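Amorpha-4,11-diene synthase (PDB 4GAX) probably catalyses the metal-dependent ionisation and cyclisation of farnesyl diphosphate to a sesquiterpene. Local coordinates at residues A[187-192]-A[208-213]; A[457-462]-A[502-507]. All blocks are in the same frame, centred on the assembly; numbering follows the deposited sequence.

Interaction 1: residues A[187-192]-A[208-213]; sequences HLSIIA and RALKKP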
loop_
_atom_site.group_PDB
_atom_site.type_symbol
_atom_site.label_atom_id
_atom_site.label_comp_id
_atom_site.label_asym_id
_atom_site.label_seq_id
_atom_site.Cartn_x
_atom_site.Cartn_y
_atom_site.Cartn_z
ATOM N N HIS A 187 -8.425 -10.975 -24.872
ATOM C CA HIS A 187 -8.011 -12.356 -25.102
ATOM C C HIS A 187 -7.956 -13.181 -23.818
ATOM O O HIS A 187 -8.415 -14.322 -23.805
ATOM C CB HIS A 187 -6.703 -12.408 -25.889
ATOM C CG HIS A 187 -6.888 -12.071 -27.335
ATOM N ND1 HIS A 187 -6.799 -10.780 -27.820
ATOM C CD2 HIS A 187 -7.225 -12.846 -28.394
ATOM C CE1 HIS A 187 -7.042 -10.784 -29.118
ATOM N NE2 HIS A 187 -7.298 -12.023 -29.494
ATOM N N LEU A 188 -7.420 -12.598 -22.747
ATOM C CA LEU A 188 -7.362 -13.291 -21.459
ATOM C C LEU A 188 -8.745 -13.646 -20.911
ATOM O O LEU A 188 -8.938 -14.746 -20.373
ATOM C CB LEU A 188 -6.529 -12.497 -20.442
ATOM C CG LEU A 188 -5.008 -12.484 -20.689
ATOM C CD1 LEU A 188 -4.310 -11.467 -19.791
ATOM C CD2 LEU A 188 -4.392 -13.876 -20.492
ATOM N N SER A 189 -9.712 -12.735 -21.064
ATOM C CA SER A 189 -11.089 -12.986 -20.637
ATOM C C SER A 189 -11.657 -14.253 -21.266
ATOM O O SER A 189 -12.270 -15.091 -20.579
ATOM C CB SER A 189 -12.000 -11.819 -21.019
ATOM O OG SER A 189 -11.771 -10.707 -20.181
ATOM N N ILE A 190 -11.458 -14.371 -22.576
ATOM C CA ILE A 190 -11.961 -15.506 -23.347
ATOM C C ILE A 190 -11.227 -16.785 -22.948
ATOM O O ILE A 190 -11.847 -17.823 -22.746
ATOM C CB ILE A 190 -11.735 -15.305 -24.858
ATOM C CG1 ILE A 190 -12.567 -14.136 -25.379
ATOM C CG2 ILE A 190 -12.099 -16.567 -25.632
ATOM C CD1 ILE A 190 -12.265 -13.803 -26.835
ATOM N N ILE A 191 -9.904 -16.708 -22.844
ATOM C CA ILE A 191 -9.116 -17.889 -22.521
ATOM C C ILE A 191 -9.510 -18.429 -21.142
ATOM O O ILE A 191 -9.686 -19.631 -20.963
ATOM C CB ILE A 191 -7.599 -17.597 -22.596
ATOM C CG1 ILE A 191 -7.208 -17.252 -24.034
ATOM C CG2 ILE A 191 -6.798 -18.796 -22.138
ATOM C CD1 ILE A 191 -5.793 -16.687 -24.159
ATOM N N ALA A 192 -9.687 -17.539 -20.176
ATOM C CA ALA A 192 -10.039 -17.961 -18.828
ATOM C C ALA A 192 -11.363 -18.725 -18.835
ATOM O O ALA A 192 -11.513 -19.711 -18.125
ATOM C CB ALA A 192 -10.095 -16.766 -17.871
ATOM N N ARG A 208 -7.992 -13.710 -11.493
ATOM C CA ARG A 208 -7.550 -12.837 -10.395
ATOM C C ARG A 208 -6.762 -11.651 -10.950
ATOM O O ARG A 208 -6.972 -10.519 -10.524
ATOM C CB ARG A 208 -6.774 -13.577 -9.284
ATOM C CG ARG A 208 -5.533 -14.344 -9.714
ATOM C CD ARG A 208 -4.852 -15.031 -8.504
ATOM N NE ARG A 208 -4.312 -14.057 -7.577
ATOM C CZ ARG A 208 -3.025 -13.728 -7.472
ATOM N NH1 ARG A 208 -2.090 -14.321 -8.210
ATOM N NH2 ARG A 208 -2.669 -12.799 -6.606
ATOM N N ALA A 209 -5.887 -11.910 -11.921
ATOM C CA ALA A 209 -5.124 -10.845 -12.562
ATOM C C ALA A 209 -6.042 -9.813 -13.223
ATOM O O ALA A 209 -5.827 -8.598 -13.099
ATOM C CB ALA A 209 -4.148 -11.432 -13.582
ATOM N N LEU A 210 -7.057 -10.297 -13.935
ATOM C CA LEU A 210 -8.022 -9.406 -14.580
ATOM C C LEU A 210 -8.816 -8.565 -13.569
ATOM O O LEU A 210 -9.156 -7.403 -13.838
ATOM C CB LEU A 210 -8.978 -10.216 -15.464
ATOM C CG LEU A 210 -8.342 -10.893 -16.685
ATOM C CD1 LEU A 210 -9.381 -11.696 -17.469
ATOM C CD2 LEU A 210 -7.664 -9.868 -17.585
ATOM N N LYS A 211 -9.123 -9.151 -12.412
ATOM C CA LYS A 211 -9.816 -8.424 -11.343
ATOM C C LYS A 211 -8.934 -7.307 -10.763
ATOM O O LYS A 211 -9.420 -6.206 -10.492
ATOM C CB LYS A 211 -10.251 -9.389 -10.233
ATOM C CG LYS A 211 -11.334 -8.854 -9.298
ATOM C CD LYS A 211 -12.351 -9.950 -8.920
ATOM C CE LYS A 211 -13.258 -10.331 -10.103
ATOM N NZ LYS A 211 -12.973 -11.687 -10.689
ATOM N N LYS A 212 -7.649 -7.583 -10.572
ATOM C CA LYS A 212 -6.716 -6.562 -10.087
ATOM C C LYS A 212 -5.309 -6.940 -10.511
ATOM O O LYS A 212 -4.821 -8.043 -10.204
ATOM C CB LYS A 212 -6.777 -6.432 -8.554
ATOM C CG LYS A 212 -5.787 -5.391 -8.000
ATOM C CD LYS A 212 -5.843 -5.292 -6.467
ATOM C CE LYS A 212 -7.138 -4.670 -5.975
ATOM N NZ LYS A 212 -6.984 -4.168 -4.561
ATOM N N PRO A 213 -4.642 -6.041 -11.244
ATOM C CA PRO A 213 -3.307 -6.434 -11.686
ATOM C C PRO A 213 -2.308 -6.487 -10.530
ATOM O O PRO A 213 -2.523 -5.856 -9.481
ATOM C CB PRO A 213 -2.941 -5.347 -12.682
ATOM C CG PRO A 213 -3.785 -4.166 -12.307
ATOM C CD PRO A 213 -5.053 -4.721 -11.762
#

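Interaction 2: residues A[457-462]-A[502-507]; sequences RRLNDL and DLWKDI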
loop_
_atom_site.group_PDB
_atom_site.type_symbol
_atom_site.label_atom_id
_atom_site.label_comp_id
_atom_site.label_asym_id
_atom_site.label_seq_id
_atom_site.Cartn_x
_atom_site.Cartn_y
_atom_site.Cartn_z
ATOM N N ARG A 457 -9.676 10.771 -2.448
ATOM C CA ARG A 457 -10.961 11.441 -2.444
ATOM C C ARG A 457 -11.857 10.861 -3.532
ATOM O O ARG A 457 -13.041 10.629 -3.297
ATOM C CB ARG A 457 -10.774 12.949 -2.638
ATOM C CG ARG A 457 -11.970 13.796 -2.244
ATOM C CD ARG A 457 -11.725 15.276 -2.547
ATOM N NE ARG A 457 -11.135 15.466 -3.871
ATOM C CZ ARG A 457 -11.801 15.341 -5.017
ATOM N NH1 ARG A 457 -13.090 15.022 -5.015
ATOM N NH2 ARG A 457 -11.173 15.532 -6.169
ATOM N N ARG A 458 -11.294 10.614 -4.716
ATOM C CA ARG A 458 -12.082 10.065 -5.822
ATOM C C ARG A 458 -12.563 8.651 -5.514
ATOM O O ARG A 458 -13.708 8.299 -5.803
ATOM C CB ARG A 458 -11.284 10.049 -7.133
ATOM C CG ARG A 458 -10.771 11.411 -7.600
ATOM C CD ARG A 458 -11.875 12.281 -8.178
ATOM N NE ARG A 458 -11.408 13.646 -8.416
ATOM C CZ ARG A 458 -12.124 14.596 -9.011
ATOM N NH1 ARG A 458 -13.351 14.337 -9.444
ATOM N NH2 ARG A 458 -11.611 15.809 -9.177
ATOM N N LEU A 459 -11.684 7.832 -4.944
ATOM C CA LEU A 459 -12.046 6.442 -4.657
ATOM C C LEU A 459 -13.137 6.377 -3.589
ATOM O O LEU A 459 -14.037 5.534 -3.656
ATOM C CB LEU A 459 -10.820 5.630 -4.234
ATOM C CG LEU A 459 -9.865 5.305 -5.395
ATOM C CD1 LEU A 459 -8.616 4.587 -4.897
ATOM C CD2 LEU A 459 -10.582 4.468 -6.460
ATOM N N ASN A 460 -13.060 7.283 -2.618
ATOM C CA ASN A 460 -14.061 7.344 -1.553
ATOM C C ASN A 460 -15.394 7.912 -2.048
ATOM O O ASN A 460 -16.450 7.560 -1.530
ATOM C CB ASN A 460 -13.528 8.146 -0.361
ATOM C CG ASN A 460 -14.414 8.028 0.870
ATOM O OD1 ASN A 460 -15.287 7.159 0.945
ATOM N ND2 ASN A 460 -14.180 8.898 1.850
ATOM N N ASP A 461 -15.344 8.774 -3.064
ATOM C CA ASP A 461 -16.560 9.335 -3.655
ATOM C C ASP A 461 -17.289 8.333 -4.547
ATOM O O ASP A 461 -18.423 8.575 -4.965
ATOM C CB ASP A 461 -16.244 10.599 -4.455
ATOM C CG ASP A 461 -15.910 11.780 -3.569
ATOM O OD1 ASP A 461 -15.694 11.579 -2.352
ATOM O OD2 ASP A 461 -15.854 12.911 -4.093
ATOM N N LEU A 462 -16.634 7.217 -4.848
ATOM C CA LEU A 462 -17.246 6.165 -5.658
ATOM C C LEU A 462 -17.782 5.010 -4.810
ATOM O O LEU A 462 -17.952 3.895 -5.304
ATOM C CB LEU A 462 -16.270 5.658 -6.717
ATOM C CG LEU A 462 -16.136 6.577 -7.931
ATOM C CD1 LEU A 462 -14.788 6.375 -8.615
ATOM C CD2 LEU A 462 -17.274 6.325 -8.907
ATOM N N ASP A 502 -6.614 7.603 -14.991
ATOM C CA ASP A 502 -5.636 8.660 -15.244
ATOM C C ASP A 502 -4.726 8.868 -14.039
ATOM O O ASP A 502 -3.515 9.021 -14.182
ATOM C CB ASP A 502 -6.353 9.966 -15.577
ATOM C CG ASP A 502 -6.843 10.010 -17.012
ATOM O OD1 ASP A 502 -6.663 8.999 -17.726
ATOM O OD2 ASP A 502 -7.405 11.052 -17.421
ATOM N N LEU A 503 -5.310 8.855 -12.848
ATOM C CA LEU A 503 -4.536 9.097 -11.625
ATOM C C LEU A 503 -3.510 8.004 -11.346
ATOM O O LEU A 503 -2.381 8.293 -10.936
ATOM C CB LEU A 503 -5.477 9.274 -10.427
ATOM C CG LEU A 503 -6.197 10.619 -10.436
ATOM C CD1 LEU A 503 -7.374 10.581 -9.475
ATOM C CD2 LEU A 503 -5.235 11.754 -10.075
ATOM N N TRP A 504 -3.880 6.741 -11.538
ATOM C CA TRP A 504 -2.908 5.672 -11.309
ATOM C C TRP A 504 -1.727 5.857 -12.253
ATOM O O TRP A 504 -0.574 5.597 -11.883
ATOM C CB TRP A 504 -3.521 4.274 -11.525
ATOM C CG TRP A 504 -4.580 3.859 -10.517
ATOM C CD1 TRP A 504 -5.907 3.623 -10.773
ATOM C CD2 TRP A 504 -4.389 3.601 -9.115
ATOM N NE1 TRP A 504 -6.551 3.252 -9.612
ATOM C CE2 TRP A 504 -5.645 3.228 -8.582
ATOM C CE3 TRP A 504 -3.281 3.644 -8.256
ATOM C CZ2 TRP A 504 -5.824 2.910 -7.231
ATOM C CZ3 TRP A 504 -3.463 3.327 -6.903
ATOM C CH2 TRP A 504 -4.721 2.966 -6.410
ATOM N N LYS A 505 -2.011 6.282 -13.480
ATOM C CA LYS A 505 -0.939 6.517 -14.445
ATOM C C LYS A 505 -0.063 7.706 -14.021
ATOM O O LYS A 505 1.168 7.664 -14.160
ATOM C CB LYS A 505 -1.505 6.706 -15.865
ATOM C CG LYS A 505 -1.869 5.372 -16.551
ATOM C CD LYS A 505 -2.396 5.557 -17.982
ATOM C CE LYS A 505 -3.714 6.305 -17.994
ATOM N NZ LYS A 505 -4.234 6.424 -19.394
ATOM N N ASP A 506 -0.692 8.767 -13.521
ATOM C CA ASP A 506 0.056 9.919 -13.017
ATOM C C ASP A 506 0.964 9.492 -11.870
ATOM O O ASP A 506 2.122 9.916 -11.766
ATOM C CB ASP A 506 -0.905 11.003 -12.518
ATOM C CG ASP A 506 -1.557 11.769 -13.649
ATOM O OD1 ASP A 506 -0.901 11.959 -14.702
ATOM O OD2 ASP A 506 -2.727 12.185 -13.481
ATOM N N ILE A 507 0.434 8.643 -11.001
ATOM C CA ILE A 507 1.205 8.169 -9.850
ATOM C C ILE A 507 2.371 7.273 -10.261
ATOM O O ILE A 507 3.457 7.334 -9.659
ATOM C CB ILE A 507 0.283 7.449 -8.849
ATOM C CG1 ILE A 507 -0.588 8.498 -8.145
ATOM C CG2 ILE A 507 1.092 6.667 -7.820
ATOM C CD1 ILE A 507 -1.886 7.945 -7.616
#

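Interaction 1: residues A[187-192]-A[208-213]
Leu210 reaches from helix 200-211 toward helix 175-194 and sets its forked end over the backbone between Leu188 and Ser189. The two methyls divide the work. CD2 meets the aliphatic flank of Leu188, 4.0 Å from its CB, while CD1 lies over the Leu188-Ser189 peptide, 4.0 Å from Leu188 C and 3.8 Å from Ser189 N. With CG anti to the carbonyl carbon (chi1 -66°) and an extended second torsion, the side chain projects straight enough to span a CA-CA separation of 7.7 Å between Ser189 and Leu210. This is the tight part, and it is purely van der Waals. Leu188 is buried, and beyond Leu210 it also packs on Ile206 of the same partner helix and on Tyr164 of helix 157-167. The hydroxyl of that tyrosine is hydrogen-bonded to Ala209 O.

The other border is looser and faces solvent. Ser189 is exposed and offers OG at 3.7 Å from Leu210 CD1, a van der Waals touch at the oxygen; the hydroxyl's hydrogen bond goes to Gln185 O, one turn back in its own helix. Soon after Leu210 the helix ends, Lys212 being the first residue to leave helical geometry. Two successive helices joined by a short linker and meeting through leucines in this way form an alpha-alpha hairpin, the building unit of the all-helical N-terminal domain of plant terpene synthases.

Interaction 2: residues A[457-462]-A[502-507]
Arg458 has CG anti to its carbonyl carbon (chi1 -58°) and then bends at the second torsion (chi2 -75°), which presents CG to Leu503 while the chain beyond turns away from Leu503, across its own helix toward Arg457. The touch is between this methylene and Leu503 CD1, 4.0 Å apart, the two side chains meeting at about a right angle. One residue further along each helix, Leu459 brings its CD1 obliquely to the benzo part of the Trp504 indole, 4.0 Å from CZ2, the two side chains again crossing at about a right angle. With Arg458 CA and Leu503 CA 9.6 Å apart, the contact is made by side chains alone. Helices 447-461 and 489-513 belong to the all-helical class I terpene synthase fold, and Asn460-Asp461 probably begins the NSE/DTE metal-binding motif. Leu532 and Val529 of helix 519-535 pack on Leu459 and Trp504, respectively, and the indole also takes a cation-pi contact from Lys216. Toward Arg457 the surroundings turn polar: its NH1 stands above one face of the Arg458 guanidinium, shifted toward the rim, while Arg458 NH2 lies in plane at the edge of the Arg457 group. The charge of Arg457 is probably offset by its salt bridge to Asp410, less certainly by poorly ordered Asp461.

Along the chain the two contacts follow in series: interaction 1 closes at residue 213, long before interaction 2 opens at 457. They share no helix. Interaction 1 joins helices 175-194 and 200-211, neighbours in sequence in the N-terminal part of the terpene synthase, whereas interaction 2 joins helices 447-461 and 489-513 in the metal-binding part. Their centres lie 22 Å apart and their nearest atoms about 8 Å apart, without touching. Links between the two parts of the chain do occur close by, as in the salt bridge from Lys505 to Glu178 of helix 175-194. The second contact, deeper in the protein, lies beside the probable metal-binding motif; the first joins two consecutive helices of the adjoining N-terminal helical region.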